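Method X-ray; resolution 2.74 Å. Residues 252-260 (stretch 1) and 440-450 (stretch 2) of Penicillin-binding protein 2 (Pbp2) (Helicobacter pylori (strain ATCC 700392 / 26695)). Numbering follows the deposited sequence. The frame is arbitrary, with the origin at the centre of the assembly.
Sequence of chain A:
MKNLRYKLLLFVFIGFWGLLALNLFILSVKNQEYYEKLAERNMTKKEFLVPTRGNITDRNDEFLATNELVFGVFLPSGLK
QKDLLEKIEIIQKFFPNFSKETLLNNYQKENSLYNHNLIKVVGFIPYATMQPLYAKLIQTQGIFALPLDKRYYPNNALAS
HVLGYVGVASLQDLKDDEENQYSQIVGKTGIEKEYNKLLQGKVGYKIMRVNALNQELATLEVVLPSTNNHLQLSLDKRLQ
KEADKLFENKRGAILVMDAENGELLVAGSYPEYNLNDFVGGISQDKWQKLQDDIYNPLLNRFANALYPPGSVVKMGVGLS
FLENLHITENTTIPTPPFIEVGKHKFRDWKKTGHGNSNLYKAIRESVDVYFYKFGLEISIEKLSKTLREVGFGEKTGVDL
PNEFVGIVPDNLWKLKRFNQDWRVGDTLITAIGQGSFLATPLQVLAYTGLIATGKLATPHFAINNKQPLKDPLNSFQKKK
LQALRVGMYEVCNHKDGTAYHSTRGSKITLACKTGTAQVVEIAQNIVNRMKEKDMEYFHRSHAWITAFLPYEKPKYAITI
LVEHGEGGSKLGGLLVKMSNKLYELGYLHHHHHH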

# COMPACT_ATOMS: atom_id res chain seq x y z
N GLY A 252 -6.92 -12.38 28.37
CA GLY A 252 -6.93 -11.21 29.23
C GLY A 252 -6.46 -9.99 28.49
O GLY A 252 -6.75 -9.84 27.31
N ALA A 253 -5.75 -9.12 29.19
CA ALA A 253 -5.32 -7.85 28.61
C ALA A 253 -4.18 -7.23 29.41
O ALA A 253 -4.11 -7.40 30.63
CB ALA A 253 -6.47 -6.89 28.54
N ILE A 254 -3.32 -6.49 28.70
CA ILE A 254 -2.17 -5.84 29.33
C ILE A 254 -1.84 -4.46 28.75
O ILE A 254 -1.94 -4.23 27.55
CB ILE A 254 -0.92 -6.74 29.27
CG1 ILE A 254 0.24 -6.06 29.97
CG2 ILE A 254 -0.57 -7.08 27.83
CD1 ILE A 254 1.34 -7.03 30.30
N LEU A 255 -1.44 -3.54 29.63
CA LEU A 255 -1.32 -2.14 29.29
C LEU A 255 -0.12 -1.54 29.95
O LEU A 255 0.07 -1.70 31.14
CB LEU A 255 -2.53 -1.36 29.77
CG LEU A 255 -3.85 -1.55 29.02
CD1 LEU A 255 -5.00 -0.98 29.85
CD2 LEU A 255 -3.76 -0.86 27.67
N VAL A 256 0.69 -0.84 29.17
CA VAL A 256 1.78 -0.04 29.70
C VAL A 256 1.51 1.40 29.29
O VAL A 256 1.13 1.64 28.14
CB VAL A 256 3.14 -0.47 29.14
CG1 VAL A 256 4.23 0.48 29.60
CG2 VAL A 256 3.47 -1.89 29.57
N MET A 257 1.72 2.33 30.21
CA MET A 257 1.43 3.73 29.92
C MET A 257 2.38 4.73 30.55
O MET A 257 2.62 4.71 31.74
CB MET A 257 0.02 4.07 30.36
CG MET A 257 -0.37 5.51 30.04
SD MET A 257 -2.02 5.98 30.56
CE MET A 257 -1.89 5.93 32.34
N ASP A 258 2.88 5.63 29.73
CA ASP A 258 3.61 6.81 30.21
C ASP A 258 2.64 7.66 31.03
O ASP A 258 1.76 8.32 30.48
CB ASP A 258 4.13 7.59 29.00
CG ASP A 258 5.04 8.74 29.38
OD1 ASP A 258 4.82 9.32 30.46
OD2 ASP A 258 5.95 9.08 28.58
N ALA A 259 2.82 7.65 32.35
CA ALA A 259 1.87 8.27 33.28
C ALA A 259 1.93 9.81 33.34
O ALA A 259 1.14 10.44 34.06
CB ALA A 259 2.06 7.69 34.67
N GLU A 260 2.85 10.41 32.58
CA GLU A 260 3.00 11.87 32.51
C GLU A 260 2.27 12.52 31.35
O GLU A 260 1.98 13.72 31.41
CB GLU A 260 4.48 12.25 32.42
CG GLU A 260 5.29 11.92 33.67
CD GLU A 260 6.77 12.16 33.50
OE1 GLU A 260 7.34 11.71 32.48
OE2 GLU A 260 7.36 12.78 34.41
N THR A 440 -13.09 -1.31 33.16
CA THR A 440 -12.26 -1.73 32.03
C THR A 440 -10.81 -1.68 32.47
O THR A 440 -10.45 -0.86 33.31
CB THR A 440 -12.44 -0.79 30.80
OG1 THR A 440 -12.19 0.59 31.15
CG2 THR A 440 -13.84 -0.93 30.20
N PRO A 441 -9.96 -2.56 31.93
CA PRO A 441 -8.52 -2.44 32.16
C PRO A 441 -7.97 -1.05 31.91
O PRO A 441 -7.05 -0.65 32.61
CB PRO A 441 -7.93 -3.44 31.17
CG PRO A 441 -8.95 -4.52 31.12
CD PRO A 441 -10.28 -3.84 31.27
N LEU A 442 -8.54 -0.32 30.97
CA LEU A 442 -8.16 1.09 30.78
C LEU A 442 -8.43 1.94 32.04
O LEU A 442 -7.58 2.71 32.47
CB LEU A 442 -8.83 1.69 29.55
CG LEU A 442 -8.09 1.47 28.21
CD1 LEU A 442 -8.94 1.92 27.03
CD2 LEU A 442 -6.75 2.19 28.15
N GLN A 443 -9.61 1.78 32.62
CA GLN A 443 -9.99 2.55 33.82
C GLN A 443 -9.01 2.32 34.96
O GLN A 443 -8.56 3.29 35.61
CB GLN A 443 -11.43 2.22 34.25
CG GLN A 443 -12.47 2.94 33.38
CD GLN A 443 -13.91 2.56 33.65
OE1 GLN A 443 -14.22 1.42 34.00
NE2 GLN A 443 -14.80 3.53 33.49
N VAL A 444 -8.65 1.05 35.17
CA VAL A 444 -7.72 0.67 36.25
C VAL A 444 -6.35 1.30 36.04
O VAL A 444 -5.73 1.81 36.98
CB VAL A 444 -7.58 -0.86 36.34
CG1 VAL A 444 -6.57 -1.26 37.40
CG2 VAL A 444 -8.92 -1.51 36.62
N LEU A 445 -5.89 1.27 34.78
CA LEU A 445 -4.61 1.87 34.37
C LEU A 445 -4.56 3.38 34.60
O LEU A 445 -3.56 3.88 35.17
CB LEU A 445 -4.37 1.59 32.88
CG LEU A 445 -3.15 2.26 32.23
CD1 LEU A 445 -1.85 1.57 32.57
CD2 LEU A 445 -3.33 2.31 30.73
N ALA A 446 -5.58 4.11 34.14
CA ALA A 446 -5.61 5.55 34.33
C ALA A 446 -5.61 5.87 35.82
O ALA A 446 -4.89 6.77 36.31
CB ALA A 446 -6.83 6.15 33.66
N TYR A 447 -6.43 5.12 36.54
CA TYR A 447 -6.55 5.21 37.98
C TYR A 447 -5.21 5.00 38.66
O TYR A 447 -4.80 5.81 39.50
CB TYR A 447 -7.61 4.17 38.44
CG TYR A 447 -7.55 3.66 39.87
CD1 TYR A 447 -7.85 4.49 40.94
CD2 TYR A 447 -7.27 2.33 40.12
CE1 TYR A 447 -7.83 4.01 42.25
CE2 TYR A 447 -7.24 1.83 41.41
CZ TYR A 447 -7.52 2.67 42.48
OH TYR A 447 -7.52 2.15 43.75
N THR A 448 -4.50 3.93 38.30
CA THR A 448 -3.17 3.65 38.87
C THR A 448 -2.14 4.80 38.63
O THR A 448 -1.32 5.09 39.50
CB THR A 448 -2.61 2.34 38.31
OG1 THR A 448 -3.55 1.29 38.53
CG2 THR A 448 -1.27 2.00 38.95
N GLY A 449 -2.18 5.42 37.45
CA GLY A 449 -1.30 6.54 37.15
C GLY A 449 -1.72 7.86 37.79
O GLY A 449 -0.92 8.79 37.86
N LEU A 450 -2.98 7.96 38.22
CA LEU A 450 -3.40 9.08 39.05
C LEU A 450 -2.80 8.98 40.45
O LEU A 450 -2.30 9.97 41.01
CB LEU A 450 -4.92 9.16 39.13
CG LEU A 450 -5.50 10.24 40.06
CD1 LEU A 450 -5.06 11.63 39.66
CD2 LEU A 450 -7.02 10.18 40.06

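How do the two backbones lie against each other? Residues 252-258 form a strand and residues 441-450 a helix, and the two run in roughly the same direction, their axes 30° apart and 9.2 Å from each other at closest approach. Three CA pairs mark the register: the CA of Ala-253 is 7.2 Å from the CA of Pro-441, the CA of Leu-255 is 7.3 Å from the CA of Leu-445, and the CA of Ala-259, just past the strand, comes within 5.3 Å of the CA of Gly-449. No hydrogen bond crosses between the stretches, so what joins them is packing, which buries 395 Å² in all.

Do the polar groups of the helix take part in the contact? Thr-440, Gln-443 and Thr-448 do not touch the strand; their hydrogen bonds lie within the helix and its cap, or elsewhere in the structure. Thr-440 sits at the N-cap, where its OG1 accepts a hydrogen bond from the N of Gln-443 at 3.2 Å. The exchange is reciprocal, since the N of Thr-440 donates to the OE1 of Gln-443 at 3.1 Å. From there the regular i to i+4 pattern takes over, as in the 3.1 Å bond from the N of Leu-445 to the O of Pro-441. Farther along, Thr-448 folds its hydroxyl back on the helix, with OG1 donating to the O of Val-444 at 2.7 Å.

Which strand side chains meet the helix? The alternation of an extended chain decides it: Ala-253, Leu-255 and Met-257 point toward the helix, while Ile-254 and Val-256 point away. Leu-255 has the largest area covered, and its CD1 lies among several helix residues. That methyl is 4.0 Å from the CB of Pro-441, 4.0 Å from the CD2 of Leu-442 and 3.8 Å from the CD2 of Leu-445; it also rests 3.5 Å from the backbone O of Pro-441. Beside it, Ala-253 makes a lighter contact, its CB 4.3 Å from the CG of Pro-441.

How does the helix answer? Leu-445 is its main contributor. Its CB points toward the strand, and its CD2 serves two neighbours on the same strand face, reaching the CB of Met-257 at 3.8 Å as well as the CD1 of Leu-255. Leu-442 takes part differently: its CA-to-CB bond points sideways, but the end of the side chain comes nearer. Met-257 is extended through chi1 and chi2, both t, and then turns at chi3 (p); its CE lies 4.2 Å from the CA of Ala-446, although the CB of that alanine points away.

Why can the backbones come so close near Gly-449? Both residues there are small. The CB of Ala-259 approaches the CA of Gly-449 to 4.3 Å, and no side chain stands between them. A CB on Gly-449 would point toward the other stretch, 3.6 Å from the CB of Ala-259 and a tight 3.5 Å from the CE of Met-257. Glycine leaves that space free.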